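Local coordinates for Non-structural protein NS1 (PDB 4R94) that initiates and directs replication of the parvoviral DNA genome through its endonuclease and helicase activities, this N-terminal nickase domain binding the origin and cutting the DNA, at residues A[15-20]-A[201-206]; A[112-117]-A[231-236]; A[141-146]-A[194-199]. All coordinates share one frame; numbering follows the deposited sequence.

Contact 1 of 3, residues A[15-20]-A[201-206]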
loop_
_atom_site.group_PDB
_atom_site.type_symbol
_atom_site.label_atom_id
_atom_site.label_comp_id
_atom_site.label_asym_id
_atom_site.label_seq_id
_atom_site.Cartn_x
_atom_site.Cartn_y
_atom_site.Cartn_z
ATOM N N ASN A 15 19.280 4.374 -9.656
ATOM C CA ASN A 15 20.208 5.096 -8.788
ATOM C C ASN A 15 19.606 5.468 -7.438
ATOM O O ASN A 15 20.266 5.355 -6.406
ATOM C CB ASN A 15 20.721 6.357 -9.485
ATOM C CG ASN A 15 21.716 6.049 -10.589
ATOM O OD1 ASN A 15 22.424 5.033 -10.544
ATOM N ND2 ASN A 15 21.783 6.926 -11.587
ATOM N N TRP A 16 18.353 5.911 -7.446
ATOM C CA TRP A 16 17.664 6.282 -6.218
ATOM C C TRP A 16 17.525 5.082 -5.273
ATOM O O TRP A 16 17.745 5.203 -4.061
ATOM C CB TRP A 16 16.292 6.876 -6.568
ATOM C CG TRP A 16 15.499 7.472 -5.443
ATOM C CD1 TRP A 16 15.581 8.756 -4.959
ATOM C CD2 TRP A 16 14.444 6.838 -4.712
ATOM N NE1 TRP A 16 14.663 8.940 -3.955
ATOM C CE2 TRP A 16 13.952 7.779 -3.784
ATOM C CE3 TRP A 16 13.870 5.563 -4.749
ATOM C CZ2 TRP A 16 12.914 7.483 -2.898
ATOM C CZ3 TRP A 16 12.847 5.273 -3.867
ATOM C CH2 TRP A 16 12.382 6.224 -2.952
ATOM N N LEU A 17 17.191 3.921 -5.832
ATOM C CA LEU A 17 17.023 2.724 -5.017
ATOM C C LEU A 17 18.364 2.206 -4.516
ATOM O O LEU A 17 18.475 1.778 -3.372
ATOM C CB LEU A 17 16.299 1.626 -5.800
ATOM C CG LEU A 17 14.846 1.898 -6.178
ATOM C CD1 LEU A 17 14.367 0.867 -7.203
ATOM C CD2 LEU A 17 13.963 1.892 -4.928
ATOM N N LYS A 18 19.381 2.255 -5.368
ATOM C CA LYS A 18 20.691 1.749 -4.981
ATOM C C LYS A 18 21.293 2.584 -3.850
ATOM O O LYS A 18 21.946 2.051 -2.954
ATOM C CB LYS A 18 21.638 1.708 -6.186
ATOM C CG LYS A 18 22.802 0.747 -5.999
ATOM C CD LYS A 18 22.309 -0.698 -5.925
ATOM C CE LYS A 18 23.451 -1.679 -5.793
ATOM N NZ LYS A 18 22.995 -3.095 -5.868
ATOM N N GLU A 19 21.064 3.892 -3.879
ATOM C CA GLU A 19 21.516 4.751 -2.791
ATOM C C GLU A 19 20.865 4.339 -1.480
ATOM O O GLU A 19 21.411 4.577 -0.405
ATOM C CB GLU A 19 21.212 6.225 -3.083
ATOM C CG GLU A 19 22.195 6.892 -4.023
ATOM C CD GLU A 19 21.891 8.369 -4.230
ATOM O OE1 GLU A 19 20.802 8.819 -3.810
ATOM O OE2 GLU A 19 22.745 9.077 -4.807
ATOM N N LYS A 20 19.685 3.729 -1.571
ATOM C CA LYS A 20 18.949 3.356 -0.374
ATOM C C LYS A 20 18.922 1.842 -0.185
ATOM O O LYS A 20 18.067 1.309 0.517
ATOM C CB LYS A 20 17.524 3.920 -0.439
ATOM C CG LYS A 20 17.483 5.433 -0.509
ATOM C CD LYS A 20 16.072 5.944 -0.789
ATOM C CE LYS A 20 16.065 7.443 -0.982
ATOM N NZ LYS A 20 16.878 7.794 -2.183
ATOM N N VAL A 201 13.252 -4.477 7.048
ATOM C CA VAL A 201 13.787 -4.974 5.796
ATOM C C VAL A 201 14.661 -3.906 5.178
ATOM O O VAL A 201 14.670 -2.759 5.637
ATOM C CB VAL A 201 12.677 -5.393 4.817
ATOM C CG1 VAL A 201 11.802 -6.472 5.441
ATOM C CG2 VAL A 201 11.829 -4.195 4.415
ATOM N N LEU A 202 15.415 -4.289 4.153
ATOM C CA LEU A 202 16.285 -3.351 3.460
ATOM C C LEU A 202 15.552 -2.766 2.251
ATOM O O LEU A 202 15.196 -3.495 1.308
ATOM C CB LEU A 202 17.597 -4.038 3.035
ATOM C CG LEU A 202 18.514 -4.492 4.177
ATOM C CD1 LEU A 202 19.877 -4.889 3.614
ATOM C CD2 LEU A 202 18.677 -3.443 5.251
ATOM N N PHE A 203 15.348 -1.447 2.293
ATOM C CA PHE A 203 14.485 -0.721 1.369
ATOM C C PHE A 203 14.792 -0.966 -0.112
ATOM O O PHE A 203 13.985 -1.550 -0.829
ATOM C CB PHE A 203 14.576 0.769 1.690
ATOM C CG PHE A 203 13.594 1.631 0.947
ATOM C CD1 PHE A 203 12.262 1.702 1.343
ATOM C CD2 PHE A 203 14.024 2.436 -0.100
ATOM C CE1 PHE A 203 11.360 2.536 0.675
ATOM C CE2 PHE A 203 13.133 3.275 -0.768
ATOM C CZ PHE A 203 11.796 3.320 -0.385
ATOM N N GLY A 204 15.954 -0.514 -0.574
ATOM C CA GLY A 204 16.300 -0.656 -1.978
ATOM C C GLY A 204 16.319 -2.103 -2.445
ATOM O O GLY A 204 15.798 -2.419 -3.509
ATOM N N ASN A 205 16.895 -2.988 -1.639
ATOM C CA ASN A 205 16.994 -4.379 -2.059
ATOM C C ASN A 205 15.641 -5.053 -2.208
ATOM O O ASN A 205 15.404 -5.752 -3.185
ATOM C CB ASN A 205 17.864 -5.183 -1.092
ATOM C CG ASN A 205 19.323 -4.795 -1.169
ATOM O OD1 ASN A 205 19.750 -4.079 -2.085
ATOM N ND2 ASN A 205 20.103 -5.260 -0.194
ATOM N N MET A 206 14.752 -4.841 -1.241
ATOM C CA MET A 206 13.425 -5.436 -1.300
ATOM C C MET A 206 12.640 -4.927 -2.514
ATOM O O MET A 206 11.924 -5.686 -3.158
ATOM C CB MET A 206 12.638 -5.154 -0.011
ATOM C CG MET A 206 11.286 -5.848 0.030
ATOM S SD MET A 206 11.436 -7.647 0.124
ATOM C CE MET A 206 12.481 -7.736 1.559
#

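Contact 2 of 3, residues A[112-117]-A[231-236]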
loop_
_atom_site.group_PDB
_atom_site.type_symbol
_atom_site.label_atom_id
_atom_site.label_comp_id
_atom_site.label_asym_id
_atom_site.label_seq_id
_atom_site.Cartn_x
_atom_site.Cartn_y
_atom_site.Cartn_z
ATOM N N VAL A 112 11.622 10.971 5.152
ATOM C CA VAL A 112 11.073 9.611 5.174
ATOM C C VAL A 112 11.259 8.925 3.838
ATOM O O VAL A 112 10.978 9.521 2.807
ATOM C CB VAL A 112 9.553 9.627 5.480
ATOM C CG1 VAL A 112 9.049 8.215 5.706
ATOM C CG2 VAL A 112 9.275 10.480 6.675
ATOM N N ASN A 113 11.697 7.665 3.838
ATOM C CA ASN A 113 11.677 6.898 2.608
ATOM C C ASN A 113 10.478 5.966 2.654
ATOM O O ASN A 113 10.282 5.266 3.656
ATOM C CB ASN A 113 12.971 6.101 2.438
ATOM C CG ASN A 113 14.187 6.997 2.310
ATOM O OD1 ASN A 113 14.164 7.992 1.591
ATOM N ND2 ASN A 113 15.242 6.663 3.028
ATOM N N TRP A 114 9.655 5.979 1.614
ATOM C CA TRP A 114 8.588 4.993 1.580
ATOM C C TRP A 114 8.307 4.486 0.180
ATOM O O TRP A 114 8.645 5.108 -0.824
ATOM C CB TRP A 114 7.294 5.525 2.243
ATOM C CG TRP A 114 6.724 6.820 1.698
ATOM C CD1 TRP A 114 6.843 8.065 2.251
ATOM C CD2 TRP A 114 5.950 6.985 0.508
ATOM N NE1 TRP A 114 6.201 8.992 1.472
ATOM C CE2 TRP A 114 5.638 8.352 0.393
ATOM C CE3 TRP A 114 5.485 6.101 -0.478
ATOM C CZ2 TRP A 114 4.897 8.863 -0.671
ATOM C CZ3 TRP A 114 4.755 6.599 -1.523
ATOM C CH2 TRP A 114 4.454 7.975 -1.615
ATOM N N PHE A 115 7.670 3.322 0.141
ATOM C CA PHE A 115 7.311 2.653 -1.093
ATOM C C PHE A 115 5.990 1.957 -0.859
ATOM O O PHE A 115 5.809 1.314 0.174
ATOM C CB PHE A 115 8.392 1.623 -1.490
ATOM C CG PHE A 115 8.019 0.756 -2.667
ATOM C CD1 PHE A 115 8.215 1.200 -3.971
ATOM C CD2 PHE A 115 7.491 -0.510 -2.466
ATOM C CE1 PHE A 115 7.874 0.407 -5.055
ATOM C CE2 PHE A 115 7.146 -1.319 -3.551
ATOM C CZ PHE A 115 7.332 -0.855 -4.847
ATOM N N VAL A 116 5.084 2.077 -1.818
ATOM C CA VAL A 116 3.756 1.504 -1.715
ATOM C C VAL A 116 3.495 0.622 -2.932
ATOM O O VAL A 116 3.794 1.034 -4.056
ATOM C CB VAL A 116 2.721 2.657 -1.617
ATOM C CG1 VAL A 116 1.305 2.182 -1.898
ATOM C CG2 VAL A 116 2.843 3.347 -0.251
ATOM N N GLN A 117 2.987 -0.600 -2.742
ATOM C CA GLN A 117 2.619 -1.436 -3.891
ATOM C C GLN A 117 1.338 -2.225 -3.649
ATOM O O GLN A 117 1.244 -3.052 -2.718
ATOM C CB GLN A 117 3.743 -2.409 -4.262
ATOM C CG GLN A 117 3.358 -3.317 -5.429
ATOM C CD GLN A 117 4.582 -3.772 -6.212
ATOM O OE1 GLN A 117 5.318 -2.945 -6.751
ATOM N NE2 GLN A 117 4.790 -5.083 -6.297
ATOM N N SER A 231 4.191 3.165 -5.939
ATOM C CA SER A 231 4.669 4.541 -5.818
ATOM C C SER A 231 5.705 4.656 -4.723
ATOM O O SER A 231 5.795 3.802 -3.845
ATOM C CB SER A 231 3.522 5.502 -5.522
ATOM O OG SER A 231 2.799 5.102 -4.365
ATOM N N ASP A 232 6.483 5.727 -4.741
ATOM C CA ASP A 232 7.454 5.890 -3.681
ATOM C C ASP A 232 7.660 7.361 -3.363
ATOM O O ASP A 232 7.164 8.240 -4.076
ATOM C CB ASP A 232 8.782 5.219 -4.066
ATOM C CG ASP A 232 9.367 5.783 -5.343
ATOM O OD1 ASP A 232 9.742 6.973 -5.338
ATOM O OD2 ASP A 232 9.456 5.036 -6.337
ATOM N N SER A 233 8.394 7.606 -2.288
ATOM C CA SER A 233 8.531 8.955 -1.729
ATOM C C SER A 233 9.347 9.878 -2.641
ATOM O O SER A 233 9.344 11.102 -2.454
ATOM C CB SER A 233 9.167 8.874 -0.336
ATOM O OG SER A 233 10.348 8.084 -0.360
ATOM N N GLY A 234 10.013 9.297 -3.635
ATOM C CA GLY A 234 10.762 10.065 -4.622
ATOM C C GLY A 234 10.091 10.191 -5.986
ATOM O O GLY A 234 10.689 10.737 -6.928
ATOM N N TRP A 235 8.856 9.696 -6.093
ATOM C CA TRP A 235 8.151 9.561 -7.376
ATOM C C TRP A 235 9.022 8.922 -8.459
ATOM O O TRP A 235 8.946 9.287 -9.643
ATOM C CB TRP A 235 7.611 10.931 -7.848
ATOM C CG TRP A 235 6.473 11.424 -6.998
ATOM C CD1 TRP A 235 6.563 11.962 -5.747
ATOM C CD2 TRP A 235 5.077 11.410 -7.327
ATOM N NE1 TRP A 235 5.312 12.288 -5.277
ATOM C CE2 TRP A 235 4.381 11.955 -6.226
ATOM C CE3 TRP A 235 4.347 10.988 -8.446
ATOM C CZ2 TRP A 235 2.993 12.099 -6.210
ATOM C CZ3 TRP A 235 2.962 11.136 -8.428
ATOM C CH2 TRP A 235 2.303 11.676 -7.313
ATOM N N LYS A 236 9.825 7.926 -8.062
ATOM C CA LYS A 236 10.787 7.302 -8.966
ATOM C C LYS A 236 10.240 6.092 -9.713
ATOM O O LYS A 236 10.442 5.966 -10.926
ATOM C CB LYS A 236 12.040 6.904 -8.183
ATOM C CG LYS A 236 12.791 8.092 -7.606
ATOM C CD LYS A 236 13.520 8.848 -8.701
ATOM C CE LYS A 236 14.096 10.157 -8.173
ATOM N NZ LYS A 236 14.805 10.904 -9.247
HETATM O O HOH W 1 12.435 9.565 -0.082
#

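Contact 3 of 3, residues A[141-146]-A[194-199]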
loop_
_atom_site.group_PDB
_atom_site.type_symbol
_atom_site.label_atom_id
_atom_site.label_comp_id
_atom_site.label_asym_id
_atom_site.label_seq_id
_atom_site.Cartn_x
_atom_site.Cartn_y
_atom_site.Cartn_z
ATOM N N GLN A 141 9.958 0.871 17.636
ATOM C CA GLN A 141 8.739 1.651 17.417
ATOM C C GLN A 141 7.752 0.943 16.486
ATOM O O GLN A 141 6.641 1.444 16.251
ATOM C CB GLN A 141 9.080 3.021 16.839
ATOM C CG GLN A 141 10.000 3.872 17.697
ATOM C CD GLN A 141 10.376 5.176 17.015
ATOM O OE1 GLN A 141 10.726 5.195 15.831
ATOM N NE2 GLN A 141 10.295 6.276 17.756
ATOM N N GLY A 142 8.153 -0.204 15.951
ATOM C CA GLY A 142 7.338 -0.918 14.976
ATOM C C GLY A 142 5.942 -1.271 15.443
ATOM O O GLY A 142 4.957 -1.031 14.730
ATOM N N LYS A 143 5.843 -1.843 16.639
ATOM C CA LYS A 143 4.545 -2.221 17.204
ATOM C C LYS A 143 3.606 -1.030 17.363
ATOM O O LYS A 143 2.423 -1.129 17.043
ATOM C CB LYS A 143 4.729 -2.899 18.559
ATOM C CG LYS A 143 5.295 -4.309 18.467
ATOM C CD LYS A 143 5.969 -4.696 19.772
ATOM C CE LYS A 143 5.979 -6.198 19.961
ATOM N NZ LYS A 143 4.604 -6.706 20.233
ATOM N N TRP A 144 4.140 0.076 17.874
ATOM C CA TRP A 144 3.379 1.311 18.000
ATOM C C TRP A 144 2.899 1.800 16.637
ATOM O O TRP A 144 1.744 2.215 16.494
ATOM C CB TRP A 144 4.222 2.397 18.677
ATOM C CG TRP A 144 3.511 3.706 18.880
ATOM C CD1 TRP A 144 2.808 4.094 19.986
ATOM C CD2 TRP A 144 3.458 4.809 17.964
ATOM N NE1 TRP A 144 2.318 5.368 19.814
ATOM C CE2 TRP A 144 2.705 5.830 18.583
ATOM C CE3 TRP A 144 3.970 5.031 16.683
ATOM C CZ2 TRP A 144 2.452 7.050 17.960
ATOM C CZ3 TRP A 144 3.724 6.245 16.070
ATOM C CH2 TRP A 144 2.970 7.239 16.707
ATOM N N TRP A 145 3.781 1.735 15.642
ATOM C CA TRP A 145 3.429 2.190 14.299
ATOM C C TRP A 145 2.292 1.340 13.747
ATOM O O TRP A 145 1.324 1.879 13.197
ATOM C CB TRP A 145 4.650 2.144 13.361
ATOM C CG TRP A 145 5.305 3.494 13.203
ATOM C CD1 TRP A 145 6.261 4.041 14.013
ATOM C CD2 TRP A 145 5.032 4.465 12.186
ATOM N NE1 TRP A 145 6.607 5.293 13.552
ATOM C CE2 TRP A 145 5.864 5.576 12.433
ATOM C CE3 TRP A 145 4.165 4.500 11.081
ATOM C CZ2 TRP A 145 5.850 6.718 11.626
ATOM C CZ3 TRP A 145 4.159 5.627 10.274
ATOM C CH2 TRP A 145 4.997 6.724 10.552
ATOM N N ARG A 146 2.386 0.017 13.897
ATOM C CA ARG A 146 1.315 -0.849 13.396
ATOM C C ARG A 146 -0.013 -0.528 14.066
ATOM O O ARG A 146 -1.053 -0.469 13.407
ATOM C CB ARG A 146 1.635 -2.330 13.600
ATOM C CG ARG A 146 0.672 -3.268 12.843
ATOM C CD ARG A 146 0.354 -4.551 13.629
ATOM N NE ARG A 146 -0.414 -4.249 14.835
ATOM C CZ ARG A 146 -1.719 -3.985 14.852
ATOM N NH1 ARG A 146 -2.412 -3.985 13.721
ATOM N NH2 ARG A 146 -2.339 -3.712 16.001
ATOM N N LYS A 194 4.686 -16.916 22.259
ATOM C CA LYS A 194 5.980 -16.282 22.500
ATOM C C LYS A 194 6.033 -14.857 21.966
ATOM O O LYS A 194 5.112 -14.389 21.295
ATOM C CB LYS A 194 7.114 -17.101 21.875
ATOM C CG LYS A 194 7.059 -18.586 22.179
ATOM C CD LYS A 194 6.942 -18.867 23.667
ATOM C CE LYS A 194 8.303 -19.000 24.328
ATOM N NZ LYS A 194 8.170 -19.481 25.731
ATOM N N LYS A 195 7.129 -14.176 22.272
ATOM C CA LYS A 195 7.326 -12.798 21.854
ATOM C C LYS A 195 7.514 -12.686 20.339
ATOM O O LYS A 195 8.035 -13.598 19.691
ATOM C CB LYS A 195 8.528 -12.198 22.595
ATOM C CG LYS A 195 8.765 -10.721 22.308
ATOM C CD LYS A 195 9.589 -10.054 23.401
ATOM C CE LYS A 195 9.933 -8.609 23.038
ATOM N NZ LYS A 195 8.728 -7.765 22.792
ATOM N N ASP A 196 7.058 -11.575 19.770
ATOM C CA ASP A 196 7.340 -11.287 18.373
ATOM C C ASP A 196 8.257 -10.071 18.297
ATOM O O ASP A 196 8.099 -9.111 19.053
ATOM C CB ASP A 196 6.050 -11.052 17.590
ATOM C CG ASP A 196 5.182 -9.999 18.227
ATOM O OD1 ASP A 196 4.385 -10.346 19.123
ATOM O OD2 ASP A 196 5.312 -8.819 17.842
ATOM N N TYR A 197 9.237 -10.134 17.406
ATOM C CA TYR A 197 10.170 -9.038 17.210
ATOM C C TYR A 197 9.951 -8.440 15.840
ATOM O O TYR A 197 9.842 -9.167 14.863
ATOM C CB TYR A 197 11.616 -9.518 17.326
ATOM C CG TYR A 197 12.018 -9.980 18.704
ATOM C CD1 TYR A 197 12.373 -9.061 19.683
ATOM C CD2 TYR A 197 12.069 -11.335 19.019
ATOM C CE1 TYR A 197 12.759 -9.475 20.938
ATOM C CE2 TYR A 197 12.450 -11.762 20.280
ATOM C CZ TYR A 197 12.798 -10.829 21.233
ATOM O OH TYR A 197 13.185 -11.235 22.492
ATOM N N THR A 198 9.874 -7.120 15.777
ATOM C CA THR A 198 9.745 -6.424 14.504
ATOM C C THR A 198 10.906 -6.770 13.587
ATOM O O THR A 198 12.063 -6.751 14.027
ATOM C CB THR A 198 9.695 -4.922 14.725
ATOM O OG1 THR A 198 8.533 -4.624 15.510
ATOM C CG2 THR A 198 9.644 -4.169 13.389
ATOM N N LYS A 199 10.599 -7.102 12.331
ATOM C CA LYS A 199 11.638 -7.436 11.346
ATOM C C LYS A 199 11.750 -6.328 10.302
ATOM O O LYS A 199 10.938 -6.253 9.377
ATOM C CB LYS A 199 11.329 -8.773 10.661
ATOM C CG LYS A 199 12.392 -9.238 9.640
ATOM C CD LYS A 199 12.087 -10.638 9.148
ATOM C CE LYS A 199 13.067 -11.056 8.056
ATOM N NZ LYS A 199 12.604 -12.295 7.388
HETATM O O HOH W 2 8.562 -2.921 17.587
#

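Contact 1 of 3, residues A[15-20]-A[201-206]
Lys20 and Gly204 make the polar link between the end of helix 8-19 and the first turn of helix 203-211. The backbone N-H of Gly204 donates to Lys20 O at 3.0 Å, with an N-H...O angle of 153°. Next to it, the CA of Gly204 sends a C-H toward Leu17 O, 3.5 Å from CA to O. These two carbonyls hold the glycine directly against the helix end. A CB on Gly204 would collide with the Leu17 carbonyl. The absence of a side chain lets the backbones come close, Leu17 CA to Gly204 CA 4.6 Å.

The apolar part centres on Phe203. Its CG stands anti to the backbone N (chi1 -172°), and from there the ring reaches the six-membered ring of Trp16. The closest atoms are Trp16 CZ3 and Phe203 CE2, 3.7 Å apart, with CZ3 at the edge of the phenyl ring and near its plane. The two ring planes stand 70° apart. The Lys20 chain lies side by side with Phe203, both pointing the same way, and its CB packs 3.8 Å from Phe203 CD2. Lys20 then bends at its last torsion, placing NZ above the Trp16 ring, toward its rim, where it also makes a weak bond to Trp16 O.

On the sheet side, Phe203 also packs against Val25, Asn113 and Phe115. The contact is thus helix-to-helix packing in the nickase domain: the N-terminal helix is laid against the start of the helix that carries the nuclease tyrosine, Tyr210, of the RCR-3 motif.

Contact 2 of 3, residues A[112-117]-A[231-236]
Val116 and Ser231 form an antiparallel hydrogen-bonded pair, closed by two backbone bonds: Val116 N to Ser231 O at 2.8 Å and Ser231 N to Val116 O at 2.9 Å. Two residues on, the pairing changes character. Ser233 N still donates to Trp114 O (2.9 Å), but the return bond is taken over by a side chain: Trp114 N gives its hydrogen to Ser233 OG at 3.0 Å, nearly straight at 167°. A chi1 of 50° sets OG between the backbone N and carbonyl carbon of Ser233, turned to the strand. The same hydroxyl meets a water that also lies within bonding distance of Asn113 OD1 and Val112 O; the ND2 of that Asn113 amide is bonded to Gln23 OE1.

Here strand 227-232 ends in a type I turn from Asp232 to Trp235. Asp232 OD1 accepts from Gly234 N, making an Asx turn through its anti lone pair, and from Lys236 N at 2.9 Å on the syn side; OD2 is bound by Thr237 N. Two backbone donors on one oxygen and a third on the other fix the carboxylate's rotation. The strands belong to the central antiparallel sheet of the HUH-type nickase domain, whose strand 112-121 also carries the magnesium ligand Glu119.

Trp114 lays its indole flat over the turn. Ser233 CB sits 3.5 Å from the centroid of the five-membered ring, almost on its normal, a CH-pi contact. The carbonyl carbon of Asp232 lies over the same face toward the rim, while Ser231 OG, which is bonded to Lys95 NZ, comes in at the ring edge. With Phe115 and Asp232 on the other face of the sheet, Asp232 CB meets the phenyl edge 4.1 Å from Phe115 CD1, the ring and carboxylate nearly coplanar.

Contact 3 of 3, residues A[141-146]-A[194-199]
Lys143 reaches out from the first turn of helix 142-160 to Asp196, where its NZ forms a salt bridge with OD2. At 3.3 Å from NZ to OD2 the hydrogen bond within it is weak. The approach is lopsided: Asp196 OD1 lies 3.8 Å from Lys143 NZ, while Lys143 CE packs 3.4 Å from Asp196 OD2. The lysine chain crosses the aspartate obliquely, and a bend at the last torsion (chi4 -70°) places NZ. Lys195 NZ stands 5.0 Å from Lys143 NZ, a like charge whose repulsion the Asp196 carboxylate probably helps to offset.

A water mediates the other polar link. Lys143 N, in the first turn of the helix, donates to it at 3.1 Å, and Thr198 OG1 bonds to it at 2.7 Å. Without the water the two would not meet, since Lys143 N and Thr198 OG1 are 4.0 Å apart. Gly142 CA comes 3.9 Å from Thr198 OG1, and a CB there would clash with that hydroxyl. Within the helix, Trp145 N and Arg146 N are satisfied by Gln141 O and Gly142 O.

Thr198 also packs on Phe26 and Leu185 of the sheet, and Asp196 on His190. One salt bridge, its hydrogen bond weak, and one water thus tether a loop to the start of a helix, and residues 191-195 of that loop belong to the origin-binding region of the nickase domain.

Contacts 1 and 2 are neighbours, with centres 11 Å apart, and they touch through Trp16, which packs on the turn at 232-236, and through Lys20 beside Asn113. Both reach the same antiparallel sheet, and along the chain their segments alternate: 15-20, 112-117, 201-206, 231-236. Contact 3 is set apart, about 22 Å from each of the others between centres, and its two segments both fall between 112-117 and 201-206 in sequence. A single residue separates 194-199 from 201-206. The chain therefore passes from the origin-binding loop into strand 201-202 and the helix bearing Tyr210, which is consistent with a link between origin recognition and the nuclease site.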